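Local structure of molybdopterin synthase catalytic subunit (Homo sapiens, 5MPO) at residues Gln87-Lys92 and Leu123-Tyr128. The protein catalyses the conversion of precursor Z into molybdopterin, adding two sulfur atoms from its thiocarboxylated partner subunit to build the dithiolene group. Sequence-based numbering, arbitrary orientation.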
ATOM      1  N   GLN C  87      12.084 -13.431  -5.882  1.00 46.80           N
ATOM      2  CA  GLN C  87      12.327 -14.152  -7.120  1.00 43.13           C
ATOM      3  C   GLN C  87      11.649 -13.429  -8.297  1.00 44.70           C
ATOM      4  O   GLN C  87      12.104 -13.486  -9.422  1.00 46.74           O
ATOM      5  CB  GLN C  87      12.014 -15.640  -6.945  1.00 48.57           C
ATOM      6  CG  GLN C  87      11.245 -16.297  -8.101  1.00 66.02           C
ATOM      7  CD  GLN C  87      10.864 -17.784  -7.875  1.00 75.89           C
ATOM      8  OE1 GLN C  87      11.038 -18.368  -6.765  1.00 79.69           O
ATOM      9  NE2 GLN C  87      10.348 -18.405  -8.946  1.00 60.11           N
ATOM     10  N   LYS C  88      10.620 -12.660  -8.043  1.00 41.63           N
ATOM     11  CA  LYS C  88      10.010 -11.921  -9.127  1.00 46.02           C
ATOM     12  C   LYS C  88      10.294 -10.402  -9.206  1.00 46.76           C
ATOM     13  O   LYS C  88      10.534  -9.871 -10.287  1.00 40.80           O
ATOM     14  CB  LYS C  88       8.503 -12.087  -9.053  1.00 48.93           C
ATOM     15  CG  LYS C  88       7.816 -11.299 -10.132  1.00 46.59           C
ATOM     16  CD  LYS C  88       6.387 -11.627 -10.224  1.00 48.66           C
ATOM     17  CE  LYS C  88       5.776 -10.752 -11.273  1.00 45.90           C
ATOM     18  NZ  LYS C  88       4.343 -10.999 -11.279  1.00 45.80           N
ATOM     19  N   TRP C  89      10.203  -9.740  -8.062  1.00 43.58           N
ATOM     20  CA  TRP C  89      10.148  -8.311  -7.931  1.00 44.50           C
ATOM     21  C   TRP C  89      11.472  -7.739  -7.356  1.00 47.06           C
ATOM     22  O   TRP C  89      12.010  -8.302  -6.431  1.00 46.72           O
ATOM     23  CB  TRP C  89       9.006  -7.959  -6.983  1.00 42.02           C
ATOM     24  CG  TRP C  89       7.645  -8.107  -7.590  1.00 44.95           C
ATOM     25  CD1 TRP C  89       7.115  -7.338  -8.602  1.00 43.62           C
ATOM     26  CD2 TRP C  89       6.626  -9.033  -7.230  1.00 41.05           C
ATOM     27  NE1 TRP C  89       5.847  -7.726  -8.882  1.00 43.03           N
ATOM     28  CE2 TRP C  89       5.506  -8.768  -8.071  1.00 42.96           C
ATOM     29  CE3 TRP C  89       6.525 -10.032  -6.258  1.00 47.04           C
ATOM     30  CZ2 TRP C  89       4.294  -9.480  -7.982  1.00 45.56           C
ATOM     31  CZ3 TRP C  89       5.311 -10.784  -6.173  1.00 48.29           C
ATOM     32  CH2 TRP C  89       4.215 -10.493  -7.044  1.00 46.80           C
ATOM     33  N   PRO C  90      11.957  -6.580  -7.877  1.00 53.93           N
ATOM     34  CA  PRO C  90      13.199  -5.916  -7.420  1.00 48.86           C
ATOM     35  C   PRO C  90      13.025  -5.117  -6.143  1.00 52.37           C
ATOM     36  O   PRO C  90      13.291  -3.919  -6.108  1.00 64.90           O
ATOM     37  CB  PRO C  90      13.522  -4.955  -8.572  1.00 47.70           C
ATOM     38  CG  PRO C  90      12.185  -4.574  -9.126  1.00 45.47           C
ATOM     39  CD  PRO C  90      11.372  -5.866  -9.050  1.00 51.10           C
ATOM     40  N   VAL C  91      12.682  -5.789  -5.066  1.00 49.70           N
ATOM     41  CA  VAL C  91      12.435  -5.097  -3.803  1.00 47.78           C
ATOM     42  C   VAL C  91      13.718  -5.029  -2.978  1.00 46.84           C
ATOM     43  O   VAL C  91      14.588  -5.871  -3.117  1.00 45.34           O
ATOM     44  CB  VAL C  91      11.281  -5.769  -2.992  1.00 45.77           C
ATOM     45  CG1 VAL C  91      10.023  -5.845  -3.841  1.00 46.08           C
ATOM     46  CG2 VAL C  91      11.670  -7.161  -2.453  1.00 44.65           C
ATOM     47  N   LYS C  92      13.792  -4.081  -2.057  1.00 45.74           N
ATOM     48  CA  LYS C  92      14.932  -4.003  -1.189  1.00 48.17           C
ATOM     49  C   LYS C  92      14.664  -4.718   0.138  1.00 46.85           C
ATOM     50  O   LYS C  92      15.191  -5.797   0.337  1.00 51.16           O
ATOM     51  CB  LYS C  92      15.328  -2.548  -0.968  1.00 47.07           C
ATOM     52  CG  LYS C  92      16.621  -2.381  -0.197  1.00 54.62           C
ATOM     53  CD  LYS C  92      17.746  -3.156  -0.879  1.00 59.24           C
ATOM     54  CE  LYS C  92      19.111  -2.797  -0.329  1.00 66.29           C
ATOM     55  NZ  LYS C  92      20.122  -3.739  -0.877  1.00 67.59           N
ATOM     56  N   LEU C 123       4.094  -2.073  -4.682  1.00 49.00           N
ATOM     57  CA  LEU C 123       2.632  -2.284  -4.612  1.00 50.88           C
ATOM     58  C   LEU C 123       2.261  -3.699  -4.906  1.00 48.01           C
ATOM     59  O   LEU C 123       1.431  -4.257  -4.249  1.00 45.88           O
ATOM     60  CB  LEU C 123       1.910  -1.441  -5.641  1.00 53.58           C
ATOM     61  CG  LEU C 123       1.966   0.067  -5.353  1.00 57.04           C
ATOM     62  CD1 LEU C 123       1.938   0.910  -6.655  1.00 58.83           C
ATOM     63  CD2 LEU C 123       0.820   0.419  -4.387  1.00 57.41           C
ATOM     64  N   GLU C 124       2.842  -4.269  -5.938  1.00 44.75           N
ATOM     65  CA  GLU C 124       2.525  -5.642  -6.287  1.00 43.69           C
ATOM     66  C   GLU C 124       3.003  -6.646  -5.220  1.00 45.59           C
ATOM     67  O   GLU C 124       2.291  -7.584  -4.927  1.00 42.86           O
ATOM     68  CB  GLU C 124       3.102  -5.989  -7.658  1.00 46.25           C
ATOM     69  CG  GLU C 124       2.358  -5.261  -8.801  1.00 49.15           C
ATOM     70  CD  GLU C 124       2.905  -5.554 -10.198  1.00 52.58           C
ATOM     71  OE1 GLU C 124       3.677  -6.484 -10.374  1.00 47.11           O
ATOM     72  OE2 GLU C 124       2.565  -4.828 -11.149  1.00 60.87           O
ATOM     73  N   ALA C 125       4.185  -6.442  -4.645  1.00 39.35           N
ATOM     74  CA  ALA C 125       4.724  -7.348  -3.657  1.00 40.68           C
ATOM     75  C   ALA C 125       3.908  -7.291  -2.357  1.00 42.63           C
ATOM     76  O   ALA C 125       3.692  -8.313  -1.717  1.00 40.28           O
ATOM     77  CB  ALA C 125       6.190  -7.058  -3.398  1.00 41.11           C
ATOM     78  N   VAL C 126       3.387  -6.122  -2.011  1.00 43.90           N
ATOM     79  CA  VAL C 126       2.591  -6.005  -0.813  1.00 42.24           C
ATOM     80  C   VAL C 126       1.315  -6.769  -1.024  1.00 45.98           C
ATOM     81  O   VAL C 126       0.839  -7.515  -0.150  1.00 42.29           O
ATOM     82  CB  VAL C 126       2.292  -4.551  -0.469  1.00 44.08           C
ATOM     83  CG1 VAL C 126       1.095  -4.428   0.462  1.00 48.14           C
ATOM     84  CG2 VAL C 126       3.496  -3.952   0.222  1.00 45.25           C
ATOM     85  N   SER C 127       0.772  -6.597  -2.205  1.00 43.29           N
ATOM     86  CA  SER C 127      -0.458  -7.252  -2.551  1.00 47.52           C
ATOM     87  C   SER C 127      -0.305  -8.791  -2.538  1.00 42.38           C
ATOM     88  O   SER C 127      -1.122  -9.471  -1.958  1.00 35.90           O
ATOM     89  CB  SER C 127      -0.930  -6.750  -3.909  1.00 47.43           C
ATOM     90  OG  SER C 127      -2.163  -7.325  -4.207  1.00 68.19           O
ATOM     91  N   TYR C 128       0.737  -9.313  -3.181  1.00 37.74           N
ATOM     92  CA  TYR C 128       1.047 -10.724  -3.122  1.00 42.76           C
ATOM     93  C   TYR C 128       1.305 -11.220  -1.663  1.00 46.30           C
ATOM     94  O   TYR C 128       0.917 -12.314  -1.316  1.00 44.24           O
ATOM     95  CB  TYR C 128       2.290 -11.035  -3.923  1.00 41.19           C
ATOM     96  CG  TYR C 128       2.714 -12.493  -3.801  1.00 43.74           C
ATOM     97  CD1 TYR C 128       2.061 -13.516  -4.561  1.00 42.25           C
ATOM     98  CD2 TYR C 128       3.769 -12.873  -2.928  1.00 42.87           C
ATOM     99  CE1 TYR C 128       2.472 -14.840  -4.490  1.00 44.06           C
ATOM    100  CE2 TYR C 128       4.177 -14.219  -2.828  1.00 37.25           C
ATOM    101  CZ  TYR C 128       3.537 -15.207  -3.591  1.00 41.40           C
ATOM    102  OH  TYR C 128       3.932 -16.538  -3.479  1.00 45.25           O
TER
HETATM  103  O   HOH W   1       3.005  -8.718 -11.936  1.00 55.70           O
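In the alpha/beta fold of this MoaE-family protein, the turn joining helix 73-88 to strand 91-99 lays an indole against helix 119-136, on the surface of the domain. Trp89, the first residue to leave helical geometry, has CG anti to its carbonyl carbon (chi1 -75°), which sends the ring across to the helix. Ala125 CA sits 4.3 Å from the centroid of the six-membered ring of Trp89 and 15° off its normal, a CH-pi contact over the face. The aliphatic chain of Lys88, extended through all four torsions, lies along the opposite face, its CD 3.6 Å above the plane of the Trp89 ring, so the indole is sandwiched. At the edge, Trp89 NE1 donates to Glu124 OE1 at 2.9 Å with an N-H...O angle of 159°. The acceptor lies nearly in the ring plane and offers its anti lone pair, while the carboxylate is turned steeply against the indole. Tyr128 approaches the six-membered ring of Trp89 obliquely, its CB 3.7 Å from Trp89 CH2. Val91 CG1 touches Ala125 CB at 4.0 Å, and both side chains also rest on Ile85. An alanine in place of Trp89 would probably loosen the turn from the helix, losing both the ring contacts and the bond to Glu124. A water bridges the opposite charges of Lys88 and Glu124, accepting from Lys88 NZ at 2.7 Å and donating to Glu124 OE1 at 2.8 Å.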